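Local coordinates for protein histidine acid phosphatase (Hafnia alvei, PDB 4ARU) that belongs to branch 2 of the histidine phosphatase superfamily, folding as a single chain with a mixed beta sheet packed between helices, at residues G53-S58 and H363-L368; F63-F68 and G72-D77; E100-G105 and I300-G305; F338-W341 and K347-V350. All blocks are in the same frame, centred on the assembly; numbering follows the deposited sequence.

In the fold
The four contacts show how one mixed sheet, its covering helices and a connecting loop are tied together by a few local arrangements. Contact 1 spans the other three: it opens on helix 51-70 and closes beyond helix 359-363, while contacts 2, 3 and 4 follow one another between those ends. Contacts 1 and 2 share helix 51-70, their centres about 18 Å apart. Contact 3 lies about 14 Å from the centres of both and touches both, adding helix 93-106 and strand 300-305. Contact 4, in the hairpin 335-342/348-356, shares the sheet with contact 3 and meets contact 2 through an Arg67-Glu339 salt bridge, so residues far apart in sequence are brought together round one sheet.

Contact 1: residues G53-S58 and H363-L368; sequences GEHLIS and HDQAPL
Leu56 and Gln365 make the close-packed half of this junction between helix 51-70 and the loop behind helix 359-363. The CD2 methyl of Leu56 lies 3.8 Å from Gln365 CA and 4.0 Å from Gln365 CG, the two side chains crossing at about a right angle. Leu362 and Val21 also touch Leu56, so the leucine end of the contact is buried.

The outer half is looser and wetter. Because CG of His55 stands opposite the backbone N (chi1 175°), the imidazole reaches out from the helix toward the loop. Gln365 OE1 arrives at the ring edge, 3.2 Å from His55 CD2, a carbon-oxygen approach rather than a hydrogen bond; the amide and ring planes are nearly perpendicular, 81° apart. A water in the ring plane supplies the polar link instead. It lies 2.8 Å from His55 NE2 and donates to Gln365 O at 2.7 Å, joining side chain to backbone where no direct hydrogen bond crosses between the segments. Arg52, one turn earlier on the helix, hydrogen-bonds to His363 O. Gln365, with positive phi (53°), leaves helix 359-363 in a Schellman motif, and helix 51-70 packs against this C-terminal turn.

Contact 2: residues F63-F68 and G72-D77; sequences FYRERF and GLLPKD
A Schellman motif closes helix 51-70 here: Phe68 O receives the backbone N of Leu73 at 2.9 Å, while Gly72, with positive phi, is the C-prime residue and sends its own N back to Gln69 O. The N of Leu74 adds a weak bond to Phe68 O at 3.4 Å. As the chain folds back over the last turns, apolar groups meet between it and the helix. Phe68 CB rests 4.1 Å from Leu73 CB and 4.0 Å from the CD1 methyl of Leu74, and that same methyl lies 3.6 Å from Arg65 CD.

Beyond this apolar layer the buried Arg65 reaches the loop 72-77. Its chain leaves with CG opposite the backbone N (chi1 179°) and then bends at chi2 (53°), bringing the guanidinium side-on to the carbonyl of Pro75. Two nitrogens grip a single oxygen: NH2 lies 2.8 Å from Pro75 O, and NE binds the same oxygen at 3.2 Å. The oxygen lies in the guanidinium plane, yet seen from the carbonyl the donors differ, NE approaching nearly end-on and NH2 standing 45° above the carbonyl plane. NH1 goes to Leu106 O, and NH2 also serves Asn78 O. The cation is therefore held largely by backbone carbonyls, whose dipoles would help to stabilise its charge inside the protein and would fix the rotation of the guanidinium.

Contact 3: residues E100-G105 and I300-G305; sequences EAFLAG and ILFIAG
Helix-on-sheet packing of the alpha/beta core of this phosphatase fold is represented here by one aromatic pair, Phe102 from helix 93-106 and Phe302 from strand 300-305. Their rings stack face to face, with centroids 3.9 Å apart and planes only 9° from parallel. The stack is slightly offset, as in a parallel-displaced pair: CD2 of Phe302 sits over the centre of the Phe102 ring, and CG of Phe102 over the centre of the Phe302 ring. The closest approach, from Phe102 CD1 to Phe302 CE2, is 3.5 Å.

Both side chains set CG opposite the backbone N (chi1 164° in Phe102 and -178° in Phe302) and extend toward the partner segment, sliding past each other in opposite directions. This antiparallel overlap places each CB above the other ring. Phe102 CB lies 4.0 Å from the Phe302 ring centroid, and Phe302 CB is equally far from the Phe102 centroid, so a CH-pi contact flanks the stack at each end. Ile300 joins at the ring edge, its CG2 4.2 Å from Phe102 CZ. The association is wholly apolar and buried. Around it, Phe102 also packs on Val87 of strand 85-89 and on Tyr64 of helix 51-70, Phe302 on Ile15 and Ser17 of strand 9-18, and Ile300 on Phe68, while strand 300-305 runs parallel to both 9-18 and 85-89.

Contact 4: residues F338-W341 and K347-V350; sequences FERW and KPYV
Trp341 and Tyr349 form an antiparallel hydrogen-bonded pair: Trp341 N donates to Tyr349 O at 2.9 Å, and Tyr349 N returns a bond of 2.8 Å to Trp341 O. Next to them, Arg340 and Val350 form a non-hydrogen-bonded pair, where Val350 CA points its hydrogen at Glu339 O over 3.2 Å. Along the first strand, Trp341 NE1 holds Glu339 OE1 at 2.9 Å, meeting it on the anti side, 27° out of the carboxylate plane; OE2 forms a salt bridge with Arg67, so both carboxylate oxygens are engaged. Tyr349 OH is bonded to Asp343 in the turn.

Arg340 and Pro348 lie side by side. The arginine chain is extended from CG to NE, setting one face of the guanidinium against Pro348 CB, which lies toward its rim, 3.9 Å from Arg340 NH2. Its NE forms a salt bridge with Glu11 and its NH1 a hydrogen bond with Leu282 O. On the same strands, Val350 CG1 meets the edge of the Phe338 ring, 4.2 Å from CD2.

These strands are the two arms of the hairpin 335-342/348-356. Phe338 and Val350 pack on Phe398 of helix 395-405 and Leu282 of helix 264-282, whereas Glu339 and Trp341 lie against Leu10 of strand 9-18.

Contact 1: residues G53-S58 and H363-L368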
loop_
_atom_site.group_PDB
_atom_site.type_symbol
_atom_site.label_atom_id
_atom_site.label_comp_id
_atom_site.label_asym_id
_atom_site.label_seq_id
_atom_site.Cartn_x
_atom_site.Cartn_y
_atom_site.Cartn_z
ATOM N N GLY A 53 -7.455 -0.159 -14.438
ATOM C CA GLY A 53 -6.615 -0.533 -13.329
ATOM C C GLY A 53 -5.824 -1.800 -13.634
ATOM O O GLY A 53 -4.631 -1.928 -13.310
ATOM N N GLU A 54 -6.517 -2.783 -14.208
ATOM C CA GLU A 54 -5.828 -4.002 -14.603
ATOM C C GLU A 54 -4.741 -3.744 -15.605
ATOM O O GLU A 54 -3.616 -4.269 -15.501
ATOM C CB GLU A 54 -6.844 -5.012 -15.134
ATOM C CG GLU A 54 -7.781 -5.555 -14.085
ATOM C CD GLU A 54 -8.917 -6.371 -14.699
ATOM O OE1 GLU A 54 -9.887 -5.805 -15.229
ATOM O OE2 GLU A 54 -8.846 -7.626 -14.677
ATOM N N HIS A 55 -5.047 -2.942 -16.607
ATOM C CA HIS A 55 -4.054 -2.571 -17.636
ATOM C C HIS A 55 -2.827 -1.919 -16.993
ATOM O O HIS A 55 -1.688 -2.247 -17.283
ATOM C CB HIS A 55 -4.679 -1.681 -18.687
ATOM C CG HIS A 55 -3.697 -1.180 -19.692
ATOM N ND1 HIS A 55 -2.974 -2.015 -20.526
ATOM C CD2 HIS A 55 -3.249 0.072 -19.928
ATOM C CE1 HIS A 55 -2.161 -1.276 -21.270
ATOM N NE2 HIS A 55 -2.321 -0.011 -20.934
ATOM N N LEU A 56 -3.088 -0.988 -16.100
ATOM C CA LEU A 56 -2.018 -0.287 -15.406
ATOM C C LEU A 56 -1.159 -1.218 -14.588
ATOM O O LEU A 56 0.057 -1.018 -14.534
ATOM C CB LEU A 56 -2.594 0.893 -14.580
ATOM C CG LEU A 56 -3.109 2.099 -15.374
ATOM C CD1 LEU A 56 -3.952 2.987 -14.498
ATOM C CD2 LEU A 56 -1.959 2.884 -15.979
ATOM N N ILE A 57 -1.744 -2.216 -13.920
ATOM C CA ILE A 57 -0.961 -3.224 -13.228
ATOM C C ILE A 57 -0.150 -4.038 -14.208
ATOM O O ILE A 57 1.026 -4.338 -13.923
ATOM C CB ILE A 57 -1.853 -4.138 -12.384
ATOM C CG1 ILE A 57 -2.494 -3.376 -11.248
ATOM C CG2 ILE A 57 -1.057 -5.342 -11.851
ATOM C CD1 ILE A 57 -1.553 -2.823 -10.183
ATOM N N SER A 58 -0.733 -4.414 -15.354
ATOM C CA SER A 58 0.050 -5.165 -16.349
ATOM C C SER A 58 1.255 -4.355 -16.841
ATOM O O SER A 58 2.304 -4.939 -17.083
ATOM C CB SER A 58 -0.822 -5.615 -17.518
ATOM O OG SER A 58 -1.077 -4.564 -18.427
ATOM N N HIS A 363 -2.207 8.527 -15.107
ATOM C CA HIS A 363 -3.171 9.274 -15.884
ATOM C C HIS A 363 -3.003 9.090 -17.402
ATOM O O HIS A 363 -3.984 8.997 -18.138
ATOM C CB HIS A 363 -3.043 10.758 -15.550
ATOM C CG HIS A 363 -4.085 11.636 -16.166
ATOM N ND1 HIS A 363 -5.432 11.583 -15.848
ATOM C CD2 HIS A 363 -3.954 12.644 -17.042
ATOM C CE1 HIS A 363 -6.081 12.498 -16.547
ATOM N NE2 HIS A 363 -5.208 13.151 -17.291
ATOM N N ASP A 364 -1.742 9.012 -17.830
ATOM C CA ASP A 364 -1.403 8.843 -19.222
ATOM C C ASP A 364 -1.279 7.365 -19.659
ATOM O O ASP A 364 -1.024 7.102 -20.834
ATOM C CB ASP A 364 -0.089 9.581 -19.501
ATOM C CG ASP A 364 -0.212 11.098 -19.380
ATOM O OD1 ASP A 364 -1.321 11.645 -19.462
ATOM O OD2 ASP A 364 0.858 11.758 -19.257
ATOM N N GLN A 365 -1.352 6.449 -18.704
ATOM C CA GLN A 365 -1.136 5.011 -18.979
ATOM C C GLN A 365 0.196 4.783 -19.711
ATOM O O GLN A 365 0.278 4.114 -20.761
ATOM C CB GLN A 365 -2.268 4.399 -19.758
ATOM C CG GLN A 365 -3.632 4.625 -19.146
ATOM C CD GLN A 365 -4.696 3.855 -19.865
ATOM O OE1 GLN A 365 -5.028 2.723 -19.473
ATOM N NE2 GLN A 365 -5.209 4.433 -20.958
ATOM N N ALA A 366 1.246 5.385 -19.160
ATOM C CA ALA A 366 2.534 5.375 -19.790
ATOM C C ALA A 366 3.131 3.986 -19.842
ATOM O O ALA A 366 3.207 3.321 -18.805
ATOM C CB ALA A 366 3.486 6.325 -19.056
ATOM N N PRO A 367 3.620 3.539 -21.017
ATOM C CA PRO A 367 4.466 2.337 -21.041
ATOM C C PRO A 367 5.654 2.526 -20.080
ATOM O O PRO A 367 6.239 3.627 -19.975
ATOM C CB PRO A 367 4.879 2.212 -22.499
ATOM C CG PRO A 367 3.896 3.017 -23.291
ATOM C CD PRO A 367 3.509 4.157 -22.328
ATOM N N LEU A 368 6.013 1.469 -19.374
ATOM C CA LEU A 368 7.085 1.478 -18.412
ATOM C C LEU A 368 8.174 0.528 -18.893
ATOM O O LEU A 368 7.917 -0.667 -19.059
ATOM C CB LEU A 368 6.575 1.034 -17.072
ATOM C CG LEU A 368 5.402 1.784 -16.481
ATOM C CD1 LEU A 368 4.965 1.073 -15.213
ATOM C CD2 LEU A 368 5.723 3.249 -16.168
HETATM O O HOH W 1 -0.851 2.065 -22.131
#

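Contact 2: residues F63-F68 and G72-D77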
loop_
_atom_site.group_PDB
_atom_site.type_symbol
_atom_site.label_atom_id
_atom_site.label_comp_id
_atom_site.label_asym_id
_atom_site.label_seq_id
_atom_site.Cartn_x
_atom_site.Cartn_y
_atom_site.Cartn_z
ATOM N N PHE A 63 7.246 -3.851 -16.569
ATOM C CA PHE A 63 8.434 -3.171 -16.049
ATOM C C PHE A 63 9.245 -4.125 -15.174
ATOM O O PHE A 63 10.475 -4.234 -15.316
ATOM C CB PHE A 63 8.039 -1.937 -15.246
ATOM C CG PHE A 63 9.231 -1.252 -14.621
ATOM C CD1 PHE A 63 10.143 -0.568 -15.425
ATOM C CD2 PHE A 63 9.492 -1.390 -13.267
ATOM C CE1 PHE A 63 11.276 0.039 -14.862
ATOM C CE2 PHE A 63 10.616 -0.803 -12.703
ATOM C CZ PHE A 63 11.501 -0.092 -13.517
ATOM N N TYR A 64 8.561 -4.827 -14.288
ATOM C CA TYR A 64 9.212 -5.815 -13.444
ATOM C C TYR A 64 9.922 -6.879 -14.275
ATOM O O TYR A 64 11.054 -7.281 -13.958
ATOM C CB TYR A 64 8.224 -6.506 -12.487
ATOM C CG TYR A 64 7.670 -5.684 -11.357
ATOM C CD1 TYR A 64 8.487 -5.043 -10.442
ATOM C CD2 TYR A 64 6.294 -5.579 -11.191
ATOM C CE1 TYR A 64 7.906 -4.283 -9.407
ATOM C CE2 TYR A 64 5.734 -4.846 -10.154
ATOM C CZ TYR A 64 6.537 -4.185 -9.305
ATOM O OH TYR A 64 5.856 -3.483 -8.277
ATOM N N ARG A 65 9.289 -7.313 -15.358
ATOM C CA ARG A 65 9.939 -8.262 -16.270
ATOM C C ARG A 65 11.264 -7.715 -16.780
ATOM O O ARG A 65 12.294 -8.399 -16.704
ATOM C CB ARG A 65 9.019 -8.667 -17.439
ATOM C CG ARG A 65 9.652 -9.627 -18.439
ATOM C CD ARG A 65 10.212 -10.848 -17.708
ATOM N NE ARG A 65 10.802 -11.881 -18.572
ATOM C CZ ARG A 65 10.108 -12.810 -19.241
ATOM N NH1 ARG A 65 8.780 -12.877 -19.174
ATOM N NH2 ARG A 65 10.756 -13.697 -19.989
ATOM N N GLU A 66 11.270 -6.470 -17.262
ATOM C CA GLU A 66 12.484 -5.899 -17.821
ATOM C C GLU A 66 13.540 -5.757 -16.726
ATOM O O GLU A 66 14.709 -6.048 -17.005
ATOM C CB GLU A 66 12.233 -4.535 -18.442
ATOM C CG GLU A 66 11.438 -4.530 -19.723
ATOM C CD GLU A 66 11.625 -3.265 -20.580
ATOM O OE1 GLU A 66 12.664 -2.576 -20.512
ATOM O OE2 GLU A 66 10.711 -2.981 -21.382
ATOM N N ARG A 67 13.156 -5.322 -15.523
ATOM C CA ARG A 67 14.121 -5.072 -14.449
ATOM C C ARG A 67 14.722 -6.412 -14.029
ATOM O O ARG A 67 15.949 -6.561 -13.918
ATOM C CB ARG A 67 13.408 -4.418 -13.262
ATOM C CG ARG A 67 14.229 -4.249 -11.979
ATOM C CD ARG A 67 13.313 -3.556 -10.971
ATOM N NE ARG A 67 13.802 -3.437 -9.590
ATOM C CZ ARG A 67 13.888 -2.294 -8.887
ATOM N NH1 ARG A 67 13.536 -1.101 -9.400
ATOM N NH2 ARG A 67 14.329 -2.349 -7.631
ATOM N N PHE A 68 13.887 -7.414 -13.818
ATOM C CA PHE A 68 14.413 -8.664 -13.288
ATOM C C PHE A 68 15.180 -9.479 -14.335
ATOM O O PHE A 68 16.101 -10.231 -13.991
ATOM C CB PHE A 68 13.314 -9.481 -12.611
ATOM C CG PHE A 68 12.650 -8.749 -11.445
ATOM C CD1 PHE A 68 13.389 -7.994 -10.548
ATOM C CD2 PHE A 68 11.274 -8.797 -11.276
ATOM C CE1 PHE A 68 12.766 -7.302 -9.476
ATOM C CE2 PHE A 68 10.660 -8.121 -10.230
ATOM C CZ PHE A 68 11.398 -7.356 -9.358
ATOM N N GLY A 72 19.213 -10.818 -14.235
ATOM C CA GLY A 72 19.477 -12.251 -14.371
ATOM C C GLY A 72 18.545 -13.178 -13.625
ATOM O O GLY A 72 18.727 -14.414 -13.628
ATOM N N LEU A 73 17.514 -12.585 -13.029
ATOM C CA LEU A 73 16.594 -13.314 -12.195
ATOM C C LEU A 73 15.542 -14.057 -13.038
ATOM O O LEU A 73 15.161 -15.195 -12.682
ATOM C CB LEU A 73 15.980 -12.319 -11.198
ATOM C CG LEU A 73 15.208 -12.985 -10.068
ATOM C CD1 LEU A 73 16.105 -13.870 -9.211
ATOM C CD2 LEU A 73 14.477 -11.911 -9.281
ATOM N N LEU A 74 15.073 -13.477 -14.141
ATOM C CA LEU A 74 14.150 -14.111 -15.119
ATOM C C LEU A 74 14.767 -14.206 -16.518
ATOM O O LEU A 74 15.641 -13.430 -16.808
ATOM C CB LEU A 74 12.923 -13.232 -15.294
ATOM C CG LEU A 74 11.982 -13.182 -14.107
ATOM C CD1 LEU A 74 10.912 -12.162 -14.463
ATOM C CD2 LEU A 74 11.393 -14.577 -13.903
ATOM N N PRO A 75 14.212 -15.081 -17.424
ATOM C CA PRO A 75 14.774 -15.257 -18.765
ATOM C C PRO A 75 14.521 -14.068 -19.659
ATOM O O PRO A 75 13.516 -13.343 -19.463
ATOM C CB PRO A 75 14.037 -16.511 -19.297
ATOM C CG PRO A 75 12.747 -16.550 -18.550
ATOM C CD PRO A 75 13.020 -15.939 -17.209
ATOM N N LYS A 76 15.426 -13.827 -20.619
ATOM C CA LYS A 76 15.345 -12.587 -21.402
ATOM C C LYS A 76 14.208 -12.667 -22.433
ATOM O O LYS A 76 13.671 -11.630 -22.873
ATOM C CB LYS A 76 16.647 -12.260 -22.140
ATOM C CG LYS A 76 17.902 -12.052 -21.290
ATOM C CD LYS A 76 17.875 -10.793 -20.455
ATOM C CE LYS A 76 19.266 -10.408 -19.966
ATOM N NZ LYS A 76 19.850 -11.401 -19.002
ATOM N N ASP A 77 13.835 -13.885 -22.814
ATOM C CA ASP A 77 12.685 -14.069 -23.700
ATOM C C ASP A 77 11.838 -15.266 -23.257
ATOM O O ASP A 77 12.327 -16.206 -22.620
ATOM C CB ASP A 77 13.149 -14.259 -25.150
ATOM C CG ASP A 77 13.802 -13.004 -25.729
ATOM O OD1 ASP A 77 13.072 -12.012 -25.963
ATOM O OD2 ASP A 77 15.044 -13.007 -25.949
#

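Contact 3: residues E100-G105 and I300-G305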
loop_
_atom_site.group_PDB
_atom_site.type_symbol
_atom_site.label_atom_id
_atom_site.label_comp_id
_atom_site.label_asym_id
_atom_site.label_seq_id
_atom_site.Cartn_x
_atom_site.Cartn_y
_atom_site.Cartn_z
ATOM N N GLU A 100 -3.587 -11.407 -11.238
ATOM C CA GLU A 100 -3.683 -11.878 -12.644
ATOM C C GLU A 100 -3.092 -10.874 -13.662
ATOM O O GLU A 100 -2.427 -11.283 -14.597
ATOM C CB GLU A 100 -5.127 -12.224 -12.990
ATOM C CG GLU A 100 -5.552 -13.461 -12.189
ATOM C CD GLU A 100 -6.939 -13.986 -12.426
ATOM O OE1 GLU A 100 -7.785 -13.286 -13.042
ATOM O OE2 GLU A 100 -7.141 -15.168 -12.023
ATOM N N ALA A 101 -3.292 -9.585 -13.433
ATOM C CA ALA A 101 -2.783 -8.567 -14.316
ATOM C C ALA A 101 -1.259 -8.468 -14.222
ATOM O O ALA A 101 -0.579 -8.232 -15.232
ATOM C CB ALA A 101 -3.433 -7.227 -14.019
ATOM N N PHE A 102 -0.724 -8.675 -13.027
ATOM C CA PHE A 102 0.730 -8.745 -12.852
ATOM C C PHE A 102 1.328 -9.867 -13.660
ATOM O O PHE A 102 2.285 -9.653 -14.422
ATOM C CB PHE A 102 1.080 -8.903 -11.357
ATOM C CG PHE A 102 2.495 -9.357 -11.111
ATOM C CD1 PHE A 102 3.579 -8.500 -11.179
ATOM C CD2 PHE A 102 2.751 -10.685 -10.812
ATOM C CE1 PHE A 102 4.875 -8.939 -10.970
ATOM C CE2 PHE A 102 4.036 -11.139 -10.613
ATOM C CZ PHE A 102 5.097 -10.272 -10.640
ATOM N N LEU A 103 0.717 -11.060 -13.600
ATOM C CA LEU A 103 1.211 -12.197 -14.392
ATOM C C LEU A 103 1.100 -11.897 -15.890
ATOM O O LEU A 103 2.003 -12.247 -16.655
ATOM C CB LEU A 103 0.431 -13.475 -14.046
ATOM C CG LEU A 103 0.655 -13.990 -12.630
ATOM C CD1 LEU A 103 -0.339 -15.122 -12.411
ATOM C CD2 LEU A 103 2.081 -14.447 -12.441
ATOM N N ALA A 104 0.019 -11.237 -16.332
ATOM C CA ALA A 104 -0.164 -10.947 -17.761
ATOM C C ALA A 104 0.903 -9.967 -18.271
ATOM O O ALA A 104 1.286 -10.079 -19.435
ATOM C CB ALA A 104 -1.528 -10.369 -17.995
ATOM N N GLY A 105 1.385 -9.047 -17.419
ATOM C CA GLY A 105 2.440 -8.122 -17.809
ATOM C C GLY A 105 3.827 -8.723 -17.678
ATOM O O GLY A 105 4.685 -8.521 -18.511
ATOM N N ILE A 300 10.463 -15.023 -7.577
ATOM C CA ILE A 300 9.649 -13.854 -7.477
ATOM C C ILE A 300 8.363 -14.238 -6.750
ATOM O O ILE A 300 7.612 -15.107 -7.221
ATOM C CB ILE A 300 9.290 -13.256 -8.843
ATOM C CG1 ILE A 300 10.573 -12.859 -9.638
ATOM C CG2 ILE A 300 8.350 -12.053 -8.689
ATOM C CD1 ILE A 300 10.287 -12.685 -11.097
ATOM N N LEU A 301 8.134 -13.608 -5.621
ATOM C CA LEU A 301 6.926 -13.777 -4.808
ATOM C C LEU A 301 6.211 -12.430 -4.844
ATOM O O LEU A 301 6.737 -11.438 -4.358
ATOM C CB LEU A 301 7.232 -14.227 -3.394
ATOM C CG LEU A 301 6.106 -14.199 -2.360
ATOM C CD1 LEU A 301 4.948 -15.051 -2.848
ATOM C CD2 LEU A 301 6.544 -14.613 -0.989
ATOM N N PHE A 302 5.033 -12.374 -5.464
ATOM C CA PHE A 302 4.233 -11.172 -5.579
ATOM C C PHE A 302 3.004 -11.362 -4.671
ATOM O O PHE A 302 2.226 -12.331 -4.869
ATOM C CB PHE A 302 3.817 -10.950 -7.036
ATOM C CG PHE A 302 3.033 -9.705 -7.286
ATOM C CD1 PHE A 302 1.654 -9.715 -7.209
ATOM C CD2 PHE A 302 3.656 -8.506 -7.636
ATOM C CE1 PHE A 302 0.910 -8.586 -7.525
ATOM C CE2 PHE A 302 2.908 -7.364 -7.928
ATOM C CZ PHE A 302 1.524 -7.416 -7.848
ATOM N N ILE A 303 2.801 -10.417 -3.759
ATOM C CA ILE A 303 1.764 -10.456 -2.786
ATOM C C ILE A 303 0.854 -9.277 -3.063
ATOM O O ILE A 303 1.285 -8.090 -2.945
ATOM C CB ILE A 303 2.320 -10.415 -1.349
ATOM C CG1 ILE A 303 3.315 -11.548 -1.087
ATOM C CG2 ILE A 303 1.161 -10.436 -0.352
ATOM C CD1 ILE A 303 4.042 -11.430 0.246
ATOM N N ALA A 304 -0.400 -9.565 -3.419
ATOM C CA ALA A 304 -1.342 -8.527 -3.843
ATOM C C ALA A 304 -2.263 -8.198 -2.678
ATOM O O ALA A 304 -3.168 -8.942 -2.344
ATOM C CB ALA A 304 -2.170 -8.991 -5.059
ATOM N N GLY A 305 -1.999 -7.023 -2.101
ATOM C CA GLY A 305 -2.709 -6.545 -0.930
ATOM C C GLY A 305 -3.222 -5.109 -1.057
ATOM O O GLY A 305 -3.683 -4.675 -2.133
#

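Contact 4: residues F338-W341 and K347-V350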
loop_
_atom_site.group_PDB
_atom_site.type_symbol
_atom_site.label_atom_id
_atom_site.label_comp_id
_atom_site.label_asym_id
_atom_site.label_seq_id
_atom_site.Cartn_x
_atom_site.Cartn_y
_atom_site.Cartn_z
ATOM N N PHE A 338 11.288 -5.993 -1.975
ATOM C CA PHE A 338 12.370 -6.494 -1.125
ATOM C C PHE A 338 13.248 -7.426 -1.936
ATOM O O PHE A 338 12.749 -8.404 -2.505
ATOM C CB PHE A 338 11.848 -7.265 0.081
ATOM C CG PHE A 338 11.035 -6.470 1.033
ATOM C CD1 PHE A 338 9.687 -6.228 0.825
ATOM C CD2 PHE A 338 11.606 -6.110 2.265
ATOM C CE1 PHE A 338 8.972 -5.505 1.729
ATOM C CE2 PHE A 338 10.847 -5.421 3.211
ATOM C CZ PHE A 338 9.526 -5.095 2.901
ATOM N N GLU A 339 14.549 -7.146 -2.019
ATOM C CA GLU A 339 15.487 -7.884 -2.862
ATOM C C GLU A 339 16.506 -8.533 -1.982
ATOM O O GLU A 339 17.152 -7.863 -1.171
ATOM C CB GLU A 339 16.180 -6.952 -3.837
ATOM C CG GLU A 339 15.207 -6.352 -4.825
ATOM C CD GLU A 339 15.812 -5.440 -5.877
ATOM O OE1 GLU A 339 16.966 -4.998 -5.749
ATOM O OE2 GLU A 339 15.070 -5.157 -6.850
ATOM N N ARG A 340 16.714 -9.817 -2.204
ATOM C CA ARG A 340 17.783 -10.575 -1.556
ATOM C C ARG A 340 18.948 -10.635 -2.498
ATOM O O ARG A 340 18.877 -11.274 -3.540
ATOM C CB ARG A 340 17.350 -12.015 -1.178
ATOM C CG ARG A 340 18.470 -12.889 -0.668
ATOM C CD ARG A 340 18.109 -14.371 -0.692
ATOM N NE ARG A 340 19.226 -15.226 -0.454
ATOM C CZ ARG A 340 19.675 -15.659 0.746
ATOM N NH1 ARG A 340 19.031 -15.412 1.871
ATOM N NH2 ARG A 340 20.758 -16.407 0.813
ATOM N N TRP A 341 20.031 -9.945 -2.118
ATOM C CA TRP A 341 21.264 -9.875 -2.892
ATOM C C TRP A 341 22.329 -10.647 -2.150
ATOM O O TRP A 341 22.328 -10.671 -0.914
ATOM C CB TRP A 341 21.720 -8.421 -2.987
ATOM C CG TRP A 341 20.907 -7.602 -3.875
ATOM C CD1 TRP A 341 19.786 -6.860 -3.579
ATOM C CD2 TRP A 341 21.149 -7.409 -5.280
ATOM N NE1 TRP A 341 19.336 -6.222 -4.710
ATOM C CE2 TRP A 341 20.143 -6.552 -5.759
ATOM C CE3 TRP A 341 22.128 -7.880 -6.169
ATOM C CZ2 TRP A 341 20.073 -6.180 -7.100
ATOM C CZ3 TRP A 341 22.052 -7.503 -7.501
ATOM C CH2 TRP A 341 21.033 -6.655 -7.940
ATOM N N LYS A 347 27.740 -13.384 1.182
ATOM C CA LYS A 347 26.967 -12.725 2.234
ATOM C C LYS A 347 25.628 -12.195 1.695
ATOM O O LYS A 347 25.606 -11.442 0.735
ATOM C CB LYS A 347 27.800 -11.571 2.826
ATOM C CG LYS A 347 27.047 -10.703 3.851
ATOM C CD LYS A 347 27.981 -9.739 4.577
ATOM C CE LYS A 347 27.339 -9.163 5.840
ATOM N NZ LYS A 347 26.587 -10.167 6.641
ATOM N N PRO A 348 24.486 -12.501 2.372
ATOM C CA PRO A 348 23.196 -12.002 1.928
ATOM C C PRO A 348 22.809 -10.679 2.559
ATOM O O PRO A 348 23.121 -10.436 3.742
ATOM C CB PRO A 348 22.194 -13.130 2.311
ATOM C CG PRO A 348 22.895 -13.892 3.337
ATOM C CD PRO A 348 24.373 -13.603 3.337
ATOM N N TYR A 349 22.185 -9.865 1.745
ATOM C CA TYR A 349 21.649 -8.584 2.135
ATOM C C TYR A 349 20.237 -8.446 1.618
ATOM O O TYR A 349 19.823 -9.116 0.655
ATOM C CB TYR A 349 22.437 -7.444 1.488
ATOM C CG TYR A 349 23.916 -7.446 1.643
ATOM C CD1 TYR A 349 24.736 -8.179 0.768
ATOM C CD2 TYR A 349 24.553 -6.687 2.645
ATOM C CE1 TYR A 349 26.101 -8.151 0.876
ATOM C CE2 TYR A 349 25.945 -6.643 2.738
ATOM C CZ TYR A 349 26.710 -7.409 1.868
ATOM O OH TYR A 349 28.084 -7.379 1.916
ATOM N N VAL A 350 19.506 -7.530 2.231
ATOM C CA VAL A 350 18.187 -7.121 1.765
ATOM C C VAL A 350 18.244 -5.659 1.374
ATOM O O VAL A 350 18.794 -4.827 2.141
ATOM C CB VAL A 350 17.093 -7.296 2.867
ATOM C CG1 VAL A 350 15.707 -6.828 2.373
ATOM C CG2 VAL A 350 17.051 -8.716 3.427
#